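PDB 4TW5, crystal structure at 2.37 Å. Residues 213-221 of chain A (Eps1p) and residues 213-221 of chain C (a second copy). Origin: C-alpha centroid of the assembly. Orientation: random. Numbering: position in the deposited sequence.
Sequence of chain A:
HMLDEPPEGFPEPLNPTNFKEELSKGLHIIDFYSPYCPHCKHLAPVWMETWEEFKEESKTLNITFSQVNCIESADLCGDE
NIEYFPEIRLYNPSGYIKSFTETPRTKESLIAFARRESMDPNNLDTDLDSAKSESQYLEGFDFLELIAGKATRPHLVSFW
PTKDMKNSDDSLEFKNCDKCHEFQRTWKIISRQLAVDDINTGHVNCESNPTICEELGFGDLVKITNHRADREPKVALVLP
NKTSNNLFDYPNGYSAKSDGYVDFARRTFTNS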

# COMPACT_ATOMS: atom_id res chain seq x y z
N CYS A 213 4.46 -3.69 6.57
CA CYS A 213 3.44 -4.16 7.50
C CYS A 213 2.36 -5.04 6.81
O CYS A 213 1.78 -5.95 7.42
CB CYS A 213 2.81 -2.96 8.20
SG CYS A 213 3.90 -2.21 9.47
N GLU A 214 2.08 -4.76 5.55
CA GLU A 214 1.12 -5.57 4.81
C GLU A 214 1.71 -6.95 4.56
O GLU A 214 1.06 -7.96 4.82
CB GLU A 214 0.71 -4.86 3.51
CG GLU A 214 -0.40 -3.82 3.79
CD GLU A 214 -0.54 -2.74 2.71
OE1 GLU A 214 0.20 -2.75 1.71
OE2 GLU A 214 -1.38 -1.85 2.91
N GLU A 215 2.95 -6.99 4.11
CA GLU A 215 3.61 -8.25 3.80
C GLU A 215 3.78 -9.15 5.02
O GLU A 215 3.61 -10.36 4.92
CB GLU A 215 4.96 -7.96 3.18
CG GLU A 215 4.88 -7.45 1.75
CD GLU A 215 6.24 -7.19 1.15
OE1 GLU A 215 7.22 -7.09 1.92
OE2 GLU A 215 6.34 -7.10 -0.10
N LEU A 216 4.03 -8.54 6.18
CA LEU A 216 4.24 -9.24 7.45
C LEU A 216 2.96 -9.72 8.11
O LEU A 216 3.00 -10.40 9.14
CB LEU A 216 4.96 -8.33 8.43
CG LEU A 216 6.42 -8.02 8.14
CD1 LEU A 216 6.99 -7.29 9.31
CD2 LEU A 216 7.18 -9.27 7.86
N GLY A 217 1.82 -9.32 7.56
CA GLY A 217 0.57 -9.67 8.19
C GLY A 217 0.08 -8.70 9.24
O GLY A 217 -0.69 -9.12 10.11
N PHE A 218 0.55 -7.45 9.19
CA PHE A 218 0.05 -6.41 10.10
C PHE A 218 -0.70 -5.30 9.34
O PHE A 218 -0.79 -4.15 9.80
CB PHE A 218 1.20 -5.79 10.92
CG PHE A 218 2.08 -6.81 11.59
CD1 PHE A 218 1.52 -7.95 12.16
CD2 PHE A 218 3.46 -6.63 11.63
CE1 PHE A 218 2.33 -8.89 12.77
CE2 PHE A 218 4.27 -7.57 12.22
CZ PHE A 218 3.71 -8.71 12.80
N GLY A 219 -1.26 -5.69 8.20
CA GLY A 219 -1.89 -4.77 7.28
C GLY A 219 -3.03 -3.97 7.88
O GLY A 219 -3.31 -2.88 7.41
N ASP A 220 -3.64 -4.50 8.94
CA ASP A 220 -4.74 -3.84 9.61
C ASP A 220 -4.28 -2.58 10.41
O ASP A 220 -5.09 -1.76 10.80
CB ASP A 220 -5.47 -4.83 10.52
CG ASP A 220 -4.53 -5.62 11.40
OD1 ASP A 220 -3.46 -6.06 10.91
OD2 ASP A 220 -4.89 -5.86 12.57
N LEU A 221 -2.97 -2.47 10.65
CA LEU A 221 -2.43 -1.31 11.35
C LEU A 221 -2.07 -0.17 10.40
O LEU A 221 -1.80 0.94 10.83
CB LEU A 221 -1.17 -1.69 12.15
CG LEU A 221 -1.22 -2.90 13.10
CD1 LEU A 221 -0.01 -2.90 14.05
CD2 LEU A 221 -2.52 -3.04 13.84
N CYS C 213 -6.46 -9.51 1.41
CA CYS C 213 -5.90 -10.25 2.55
C CYS C 213 -4.79 -9.45 3.22
O CYS C 213 -4.69 -9.46 4.44
CB CYS C 213 -5.37 -11.63 2.10
SG CYS C 213 -6.70 -12.87 1.78
N GLU C 214 -4.04 -8.68 2.45
CA GLU C 214 -3.03 -7.80 3.05
C GLU C 214 -3.68 -6.74 3.91
O GLU C 214 -3.26 -6.52 5.05
CB GLU C 214 -2.17 -7.13 1.97
CG GLU C 214 -1.00 -7.99 1.47
CD GLU C 214 -0.39 -7.49 0.16
OE1 GLU C 214 -0.86 -6.48 -0.39
OE2 GLU C 214 0.57 -8.12 -0.32
N GLU C 215 -4.74 -6.09 3.41
CA GLU C 215 -5.41 -5.05 4.19
C GLU C 215 -6.13 -5.63 5.43
O GLU C 215 -6.21 -4.98 6.49
CB GLU C 215 -6.38 -4.25 3.31
CG GLU C 215 -5.60 -3.43 2.26
CD GLU C 215 -6.43 -2.47 1.42
OE1 GLU C 215 -7.70 -2.54 1.45
OE2 GLU C 215 -5.79 -1.68 0.68
N LEU C 216 -6.58 -6.88 5.31
CA LEU C 216 -7.31 -7.53 6.40
C LEU C 216 -6.40 -7.95 7.54
O LEU C 216 -6.88 -8.41 8.58
CB LEU C 216 -8.08 -8.76 5.88
CG LEU C 216 -9.35 -8.57 5.06
CD1 LEU C 216 -10.06 -9.90 4.70
CD2 LEU C 216 -10.27 -7.73 5.89
N GLY C 217 -5.09 -7.83 7.33
CA GLY C 217 -4.12 -8.30 8.30
C GLY C 217 -3.74 -9.76 8.08
O GLY C 217 -3.19 -10.40 8.97
N PHE C 218 -4.03 -10.29 6.89
CA PHE C 218 -3.62 -11.66 6.51
C PHE C 218 -2.60 -11.69 5.38
O PHE C 218 -2.57 -12.64 4.61
CB PHE C 218 -4.81 -12.52 6.05
CG PHE C 218 -5.97 -12.52 6.98
CD1 PHE C 218 -5.78 -12.52 8.34
CD2 PHE C 218 -7.25 -12.55 6.49
CE1 PHE C 218 -6.86 -12.52 9.19
CE2 PHE C 218 -8.30 -12.56 7.34
CZ PHE C 218 -8.10 -12.56 8.71
N GLY C 219 -1.77 -10.66 5.27
CA GLY C 219 -0.80 -10.61 4.19
C GLY C 219 0.20 -11.78 4.09
O GLY C 219 0.82 -11.95 3.06
N ASP C 220 0.40 -12.52 5.18
CA ASP C 220 1.37 -13.62 5.21
C ASP C 220 0.85 -14.83 4.46
O ASP C 220 1.63 -15.71 4.11
CB ASP C 220 1.75 -13.99 6.66
CG ASP C 220 0.57 -14.07 7.59
OD1 ASP C 220 -0.32 -13.20 7.50
OD2 ASP C 220 0.57 -14.93 8.49
N LEU C 221 -0.46 -14.85 4.20
CA LEU C 221 -1.03 -15.93 3.43
C LEU C 221 -0.94 -15.63 1.96
O LEU C 221 -1.24 -16.48 1.17
CB LEU C 221 -2.47 -16.18 3.83
CG LEU C 221 -2.74 -16.39 5.32
CD1 LEU C 221 -4.14 -16.95 5.49
CD2 LEU C 221 -1.68 -17.33 5.95
O HOH W 1 -1.19 -7.90 6.41

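Close packing between two copies of a protein often depends on what glycine leaves out, and this pair of Eps1p stretches illustrates the principle. In each copy a helix gives way to a Schellman motif: A:Phe218 N donates to A:Cys213 O (2.6 Å) and A:Gly217 N to A:Glu214 O (3.2 Å), with A:Gly217 at positive phi, and chain C repeats the pattern. The two turns meet reciprocally, so that A:Gly217 CA lies 4.3 Å from C:Gly219 CA and A:Gly219 CA lies 4.3 Å from C:Gly217 CA. Such an approach brings backbone against backbone. No direct hydrogen bond crosses the contact; instead, A:Gly219 CA points one of its two hydrogens almost straight at C:Glu214 O (3.1 Å), and C:Gly219 CA does the same to A:Glu214 O (3.3 Å). A single water completes the arrangement, donating to A:Glu214 O and C:Glu214 O (2.8 Å each) and accepting from A:Gly219 N (2.8 Å) and C:Gly219 N (3.0 Å). All four of its hydrogen bonds are thereby used to join the copies. Less comfortably, A:Gly217 O and C:Gly217 O, both acceptors, sit 3.0 Å apart.

Side chains must fit around this backbone contact. A CB on A:Gly219 would fall 1.6 Å from C:Glu214 O, and one on C:Gly219 1.8 Å from A:Glu214 O, so neither site has room for one. At A:Gly217 and C:Gly217 the backbone angles alone call for glycine, and each bare CA also leaves room for the aspartate of the partner copy: A:Asp220 OD1 comes within 3.5 Å of C:Gly217 CA, and C:Asp220 OD1 within 3.7 Å of A:Gly217 CA. A:Glu214 and C:Glu214 meet through their aliphatic portions, A:Glu214 CB to C:Glu214 CB at 4.0 Å, although A:Glu214 OE1 and C:Glu214 OE1 are 4.4 Å apart, a proximity of like charges that offers no attraction. Meanwhile the CA-to-CB bonds of the buried A:Phe218 and C:Phe218 point away from the partner.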